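Local coordinates for hypothetical protein (Ruminococcus gnavus, PDB 4QAN) that is of unknown function but has a cystatin-like fold, is a divergent member of the NTF2-like superfamily and can bind a magnesium ion, at residues F61-E66 against K285-L290; K123-R128 against V141-I146. One frame throughout, in Å; residues are numbered along the deposited sequence. Where two conformers were deposited one is given.

Interaction 1 (F61-E66 against K285-L290); sequences FVKTAE and KSEEQL
Segment 61-66 makes up nearly all of the short helix 61-67, and 285-290 is a short lead-in followed by the first turn of helix 287-296. The CA atoms come closest at Val62 and Leu290, 6.0 Å apart, and no backbone hydrogen bond joins the two segments. Ser286 is the N-cap of its helix. Its OG accepts from Gln289 N, and Gln289 OE1 accepts from both Ser286 N, which sits above the carbonyl plane, and Ser286 OG, in that plane on a lone pair; Leu290 leaves this turn pointing at the other helix.

Leu290 carries the apolar half. Its CD1 rests 3.7 Å from CG of Glu66, CD2 faces the methyl of Ala65 at 4.1 Å, and its CB lies against CG2 of Val62. Phe61 has CG anti to the backbone N (chi1 -179°), and this torsion puts CE1 of the ring 3.8 Å from Leu290 O.

Next to this patch, Glu287 reaches across with CG anti to its own backbone N and crosses Val62 at about a right angle, OE2 3.6 Å from Val62 CG1. That oxygen makes a weak salt bridge with NZ of Lys63, at 3.5 Å. Lys63, bent at chi2 (-68°), turns NZ back to Glu66 OE1 as well, again weakly, so one ammonium probably eases the repulsion between two carboxylates.

The start of helix 287-296, which leads to the second sheet, thus packs on helix 61-67, which precedes the first, with a capping box on one partner and a Lys63-Glu66-Glu287 salt-bridge network beside the apolar patch.

Interaction 2 (K123-R128 against V141-I146); sequences KKEKER and VSELEI
Lys123 and Glu143 run side by side, pointing the same way, and form the centre of this contact. At the backbone, Lys123 N donates to Glu143 O at 2.8 Å, nearly along the C=O axis though bent at the hydrogen (144°). Farther out, the lysine chain turns at chi3 (80°) and brings NZ to Glu143 OE2 at 3.5 Å, a weak salt bridge, with a second, long and weak ion pair to Glu175. Glu145 crosses the lysine at about a right angle, its OE2 3.5 Å from CG of Lys123, so it meets the aliphatic stem while the ammonium lies beyond. Arg128 lies across Glu143 at about a right angle, its CG 3.2 Å from Glu143 OE1; its guanidinium instead makes salt bridges with Glu67 and Glu180. An alanine at Lys123 would probably deprive the Glu143 carboxylate of its ammonium partner and Glu145 of the stem it crosses.

In the next shell, Glu129 OE2 accepts from Glu143 N, and Leu132 touches the Glu143 side chain, both from helix 126-135. Glu145 pairs by backbone with Ala121. This is a helical connection between neighbouring antiparallel strands, 116-122 and 140-150; Lys123 N to Glu143 O continues their pairing just beyond the first.

Overall arrangement
Interaction 2 is nested in sequence within the long loop closed by interaction 1: helix 61-67 comes first, then strand 116-122, helix 126-135 and strand 140-150, and only much later helix 287-296. Their centres lie 24 Å apart, and the nearest atoms are about 8 Å apart, without touching. Helix 126-135 links them. Its start belongs to interaction 2, while its Glu134 and Cys135 touch Lys63 and Thr64 of helix 61-67; Arg128 also bridges to Glu67 at that helix's end. Interaction 2 is local and lies on the five-stranded antiparallel sheet, at the turn from strand 116-122 into helix 126-135, whereas interaction 1 brings a helix preceding that sheet against one leading into the second, six-stranded sheet.

Interaction 1 (F61-E66 against K285-L290)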
loop_
_atom_site.group_PDB
_atom_site.type_symbol
_atom_site.label_atom_id
_atom_site.label_comp_id
_atom_site.label_asym_id
_atom_site.label_seq_id
_atom_site.Cartn_x
_atom_site.Cartn_y
_atom_site.Cartn_z
ATOM N N PHE A 61 7.615 -12.716 6.177
ATOM C CA PHE A 61 7.339 -11.836 7.304
ATOM C C PHE A 61 8.490 -11.822 8.299
ATOM O O PHE A 61 9.042 -10.763 8.600
ATOM C CB PHE A 61 6.043 -12.291 7.990
ATOM C CG PHE A 61 5.637 -11.448 9.154
ATOM C CD1 PHE A 61 6.157 -11.689 10.422
ATOM C CD2 PHE A 61 4.719 -10.434 9.000
ATOM C CE1 PHE A 61 5.785 -10.918 11.508
ATOM C CE2 PHE A 61 4.337 -9.652 10.086
ATOM C CZ PHE A 61 4.874 -9.894 11.340
ATOM N N VAL A 62 8.851 -13.006 8.796
ATOM C CA VAL A 62 9.886 -13.145 9.826
ATOM C C VAL A 62 11.214 -12.563 9.372
ATOM O O VAL A 62 11.802 -11.725 10.064
ATOM C CB VAL A 62 10.085 -14.623 10.248
ATOM C CG1 VAL A 62 11.390 -14.807 11.011
ATOM C CG2 VAL A 62 8.921 -15.094 11.105
ATOM N N LYS A 63 11.691 -13.004 8.214
ATOM C CA LYS A 63 12.995 -12.551 7.718
ATOM C C LYS A 63 13.029 -11.047 7.463
ATOM O O LYS A 63 13.983 -10.370 7.833
ATOM C CB LYS A 63 13.386 -13.308 6.443
ATOM C CG LYS A 63 13.606 -14.802 6.644
ATOM C CD LYS A 63 14.842 -15.103 7.482
ATOM C CE LYS A 63 14.716 -16.439 8.210
ATOM N NZ LYS A 63 15.628 -16.538 9.384
ATOM N N THR A 64 11.981 -10.533 6.834
ATOM C CA THR A 64 11.880 -9.112 6.542
ATOM C C THR A 64 11.892 -8.290 7.830
ATOM O O THR A 64 12.546 -7.247 7.901
ATOM C CB THR A 64 10.624 -8.809 5.708
ATOM O OG1 THR A 64 10.705 -9.503 4.458
ATOM C CG2 THR A 64 10.499 -7.347 5.432
ATOM N N ALA A 65 11.210 -8.773 8.858
ATOM C CA ALA A 65 11.181 -8.059 10.138
ATOM C C ALA A 65 12.569 -8.017 10.791
ATOM O O ALA A 65 12.945 -7.021 11.412
ATOM C CB ALA A 65 10.169 -8.694 11.079
ATOM N N GLU A 66 13.321 -9.101 10.648
ATOM C CA GLU A 66 14.682 -9.159 11.172
ATOM C C GLU A 66 15.610 -8.151 10.464
ATOM O O GLU A 66 16.456 -7.529 11.096
ATOM C CB GLU A 66 15.213 -10.595 11.099
ATOM C CG GLU A 66 14.480 -11.524 12.068
ATOM C CD GLU A 66 14.899 -12.984 11.977
ATOM O OE1 GLU A 66 15.269 -13.445 10.879
ATOM O OE2 GLU A 66 14.843 -13.678 13.014
ATOM N N LYS A 285 13.106 -9.154 19.091
ATOM C CA LYS A 285 12.209 -10.293 19.070
ATOM C C LYS A 285 12.896 -11.463 18.381
ATOM O O LYS A 285 13.457 -11.308 17.298
ATOM C CB LYS A 285 10.921 -9.930 18.341
ATOM C CG LYS A 285 9.873 -9.264 19.217
ATOM C CD LYS A 285 8.493 -9.413 18.589
ATOM C CE LYS A 285 7.383 -9.010 19.543
ATOM N NZ LYS A 285 7.351 -7.535 19.743
ATOM N N SER A 286 12.857 -12.630 19.020
ATOM C CA SER A 286 13.364 -13.862 18.420
ATOM C C SER A 286 12.452 -14.314 17.285
ATOM O O SER A 286 11.328 -13.813 17.135
ATOM C CB SER A 286 13.460 -14.976 19.465
ATOM O OG SER A 286 12.178 -15.441 19.853
ATOM N N GLU A 287 12.951 -15.266 16.500
ATOM C CA GLU A 287 12.214 -15.842 15.379
ATOM C C GLU A 287 10.912 -16.437 15.870
ATOM O O GLU A 287 9.898 -16.398 15.177
ATOM C CB GLU A 287 13.054 -16.920 14.706
ATOM C CG GLU A 287 12.392 -17.631 13.536
ATOM C CD GLU A 287 13.403 -18.104 12.498
ATOM O OE1 GLU A 287 14.503 -18.555 12.891
ATOM O OE2 GLU A 287 13.103 -18.014 11.284
ATOM N N GLU A 288 10.945 -16.961 17.089
ATOM C CA GLU A 288 9.769 -17.568 17.694
ATOM C C GLU A 288 8.721 -16.504 18.007
ATOM O O GLU A 288 7.549 -16.667 17.684
ATOM C CB GLU A 288 10.158 -18.305 18.972
ATOM C CG GLU A 288 9.066 -19.190 19.545
ATOM C CD GLU A 288 8.932 -19.019 21.043
ATOM O OE1 GLU A 288 8.364 -17.983 21.456
ATOM O OE2 GLU A 288 9.399 -19.906 21.798
ATOM N N GLN A 289 9.150 -15.410 18.631
ATOM C CA GLN A 289 8.226 -14.341 19.037
ATOM C C GLN A 289 7.625 -13.630 17.838
ATOM O O GLN A 289 6.479 -13.184 17.887
ATOM C CB GLN A 289 8.929 -13.297 19.898
ATOM C CG GLN A 289 9.509 -13.813 21.190
ATOM C CD GLN A 289 10.559 -12.872 21.728
ATOM O OE1 GLN A 289 11.754 -13.135 21.613
ATOM N NE2 GLN A 289 10.123 -11.752 22.285
ATOM N N LEU A 290 8.422 -13.507 16.779
ATOM C CA LEU A 290 7.933 -12.988 15.511
ATOM C C LEU A 290 6.859 -13.905 14.928
ATOM O O LEU A 290 5.843 -13.433 14.419
ATOM C CB LEU A 290 9.079 -12.788 14.519
ATOM C CG LEU A 290 10.030 -11.626 14.839
ATOM C CD1 LEU A 290 11.202 -11.638 13.875
ATOM C CD2 LEU A 290 9.318 -10.281 14.784
#

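Interaction 2 (K123-R128 against V141-I146)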
loop_
_atom_site.group_PDB
_atom_site.type_symbol
_atom_site.label_atom_id
_atom_site.label_comp_id
_atom_site.label_asym_id
_atom_site.label_seq_id
_atom_site.Cartn_x
_atom_site.Cartn_y
_atom_site.Cartn_z
ATOM N N LYS A 123 26.057 -5.224 -8.829
ATOM C CA LYS A 123 26.814 -5.027 -7.584
ATOM C C LYS A 123 27.328 -6.369 -7.039
ATOM O O LYS A 123 26.664 -7.393 -7.186
ATOM C CB LYS A 123 25.949 -4.316 -6.537
ATOM C CG LYS A 123 26.698 -3.282 -5.721
ATOM C CD LYS A 123 25.777 -2.538 -4.772
ATOM C CE LYS A 123 25.502 -3.360 -3.525
ATOM N NZ LYS A 123 24.629 -2.638 -2.563
ATOM N N LYS A 124 28.505 -6.359 -6.413
ATOM C CA LYS A 124 29.186 -7.604 -6.021
ATOM C C LYS A 124 29.052 -7.944 -4.532
ATOM O O LYS A 124 30.038 -7.872 -3.796
ATOM C CB LYS A 124 30.670 -7.530 -6.394
ATOM N N GLU A 125 27.845 -8.332 -4.108
ATOM C CA GLU A 125 27.574 -8.726 -2.713
ATOM C C GLU A 125 26.690 -9.981 -2.653
ATOM O O GLU A 125 25.464 -9.875 -2.642
ATOM C CB GLU A 125 26.871 -7.596 -1.940
ATOM C CG GLU A 125 27.090 -6.179 -2.451
ATOM C CD GLU A 125 28.387 -5.567 -1.970
ATOM O OE1 GLU A 125 28.541 -5.423 -0.739
ATOM O OE2 GLU A 125 29.239 -5.215 -2.817
ATOM N N LYS A 126 27.297 -11.163 -2.606
ATOM C CA LYS A 126 26.533 -12.420 -2.512
ATOM C C LYS A 126 25.861 -12.586 -1.138
ATOM O O LYS A 126 24.815 -13.245 -1.021
ATOM C CB LYS A 126 27.431 -13.629 -2.811
ATOM N N GLU A 127 26.467 -11.987 -0.109
ATOM C CA GLU A 127 25.933 -12.038 1.257
ATOM C C GLU A 127 24.682 -11.176 1.374
ATOM O O GLU A 127 23.664 -11.602 1.927
ATOM C CB GLU A 127 26.982 -11.557 2.265
ATOM N N ARG A 128 24.771 -9.958 0.847
ATOM C CA ARG A 128 23.653 -9.032 0.869
ATOM C C ARG A 128 22.481 -9.570 0.041
ATOM O O ARG A 128 21.339 -9.494 0.475
ATOM C CB ARG A 128 24.098 -7.648 0.372
ATOM C CG ARG A 128 23.059 -6.541 0.496
ATOM C CD ARG A 128 22.390 -6.506 1.862
ATOM N NE ARG A 128 21.473 -5.375 2.009
ATOM C CZ ARG A 128 20.386 -5.370 2.787
ATOM N NH1 ARG A 128 20.052 -6.446 3.499
ATOM N NH2 ARG A 128 19.616 -4.284 2.851
ATOM N N VAL A 141 17.759 -12.349 -6.056
ATOM C CA VAL A 141 17.799 -10.896 -5.926
ATOM C C VAL A 141 19.077 -10.411 -6.584
ATOM O O VAL A 141 20.142 -10.993 -6.391
ATOM C CB VAL A 141 17.765 -10.436 -4.449
ATOM C CG1 VAL A 141 18.188 -8.980 -4.306
ATOM C CG2 VAL A 141 16.373 -10.618 -3.877
ATOM N N SER A 142 18.974 -9.351 -7.372
ATOM C CA SER A 142 20.151 -8.762 -8.012
ATOM C C SER A 142 20.175 -7.258 -7.757
ATOM O O SER A 142 19.275 -6.542 -8.191
ATOM C CB SER A 142 20.141 -9.048 -9.506
ATOM O OG SER A 142 21.137 -8.285 -10.146
ATOM N N GLU A 143 21.192 -6.800 -7.028
ATOM C CA GLU A 143 21.368 -5.381 -6.731
ATOM C C GLU A 143 22.204 -4.748 -7.827
ATOM O O GLU A 143 23.357 -5.120 -8.017
ATOM C CB GLU A 143 22.051 -5.185 -5.378
ATOM C CG GLU A 143 21.099 -5.205 -4.193
ATOM C CD GLU A 143 21.818 -4.942 -2.880
ATOM O OE1 GLU A 143 22.755 -5.709 -2.569
ATOM O OE2 GLU A 143 21.451 -3.976 -2.165
ATOM N N LEU A 144 21.613 -3.801 -8.552
ATOM C CA LEU A 144 22.271 -3.183 -9.694
ATOM C C LEU A 144 22.591 -1.731 -9.437
ATOM O O LEU A 144 21.805 -1.008 -8.829
ATOM C CB LEU A 144 21.413 -3.295 -10.959
ATOM C CG LEU A 144 21.190 -4.731 -11.454
ATOM C CD1 LEU A 144 19.849 -5.260 -10.972
ATOM C CD2 LEU A 144 21.276 -4.820 -12.969
ATOM N N GLU A 145 23.776 -1.333 -9.888
ATOM C CA GLU A 145 24.178 0.058 -9.942
ATOM C C GLU A 145 23.941 0.530 -11.365
ATOM O O GLU A 145 24.377 -0.122 -12.318
ATOM C CB GLU A 145 25.661 0.200 -9.612
ATOM C CG GLU A 145 26.079 -0.357 -8.261
ATOM C CD GLU A 145 27.566 -0.182 -8.008
ATOM O OE1 GLU A 145 28.320 0.039 -8.982
ATOM O OE2 GLU A 145 27.984 -0.261 -6.835
ATOM N N ILE A 146 23.270 1.667 -11.512
ATOM C CA ILE A 146 22.894 2.162 -12.831
ATOM C C ILE A 146 23.481 3.552 -13.038
ATOM O O ILE A 146 23.244 4.451 -12.242
ATOM C CB ILE A 146 21.362 2.194 -12.978
ATOM C CG1 ILE A 146 20.773 0.813 -12.678
ATOM C CG2 ILE A 146 20.939 2.651 -14.368
ATOM C CD1 ILE A 146 19.315 0.858 -12.299
#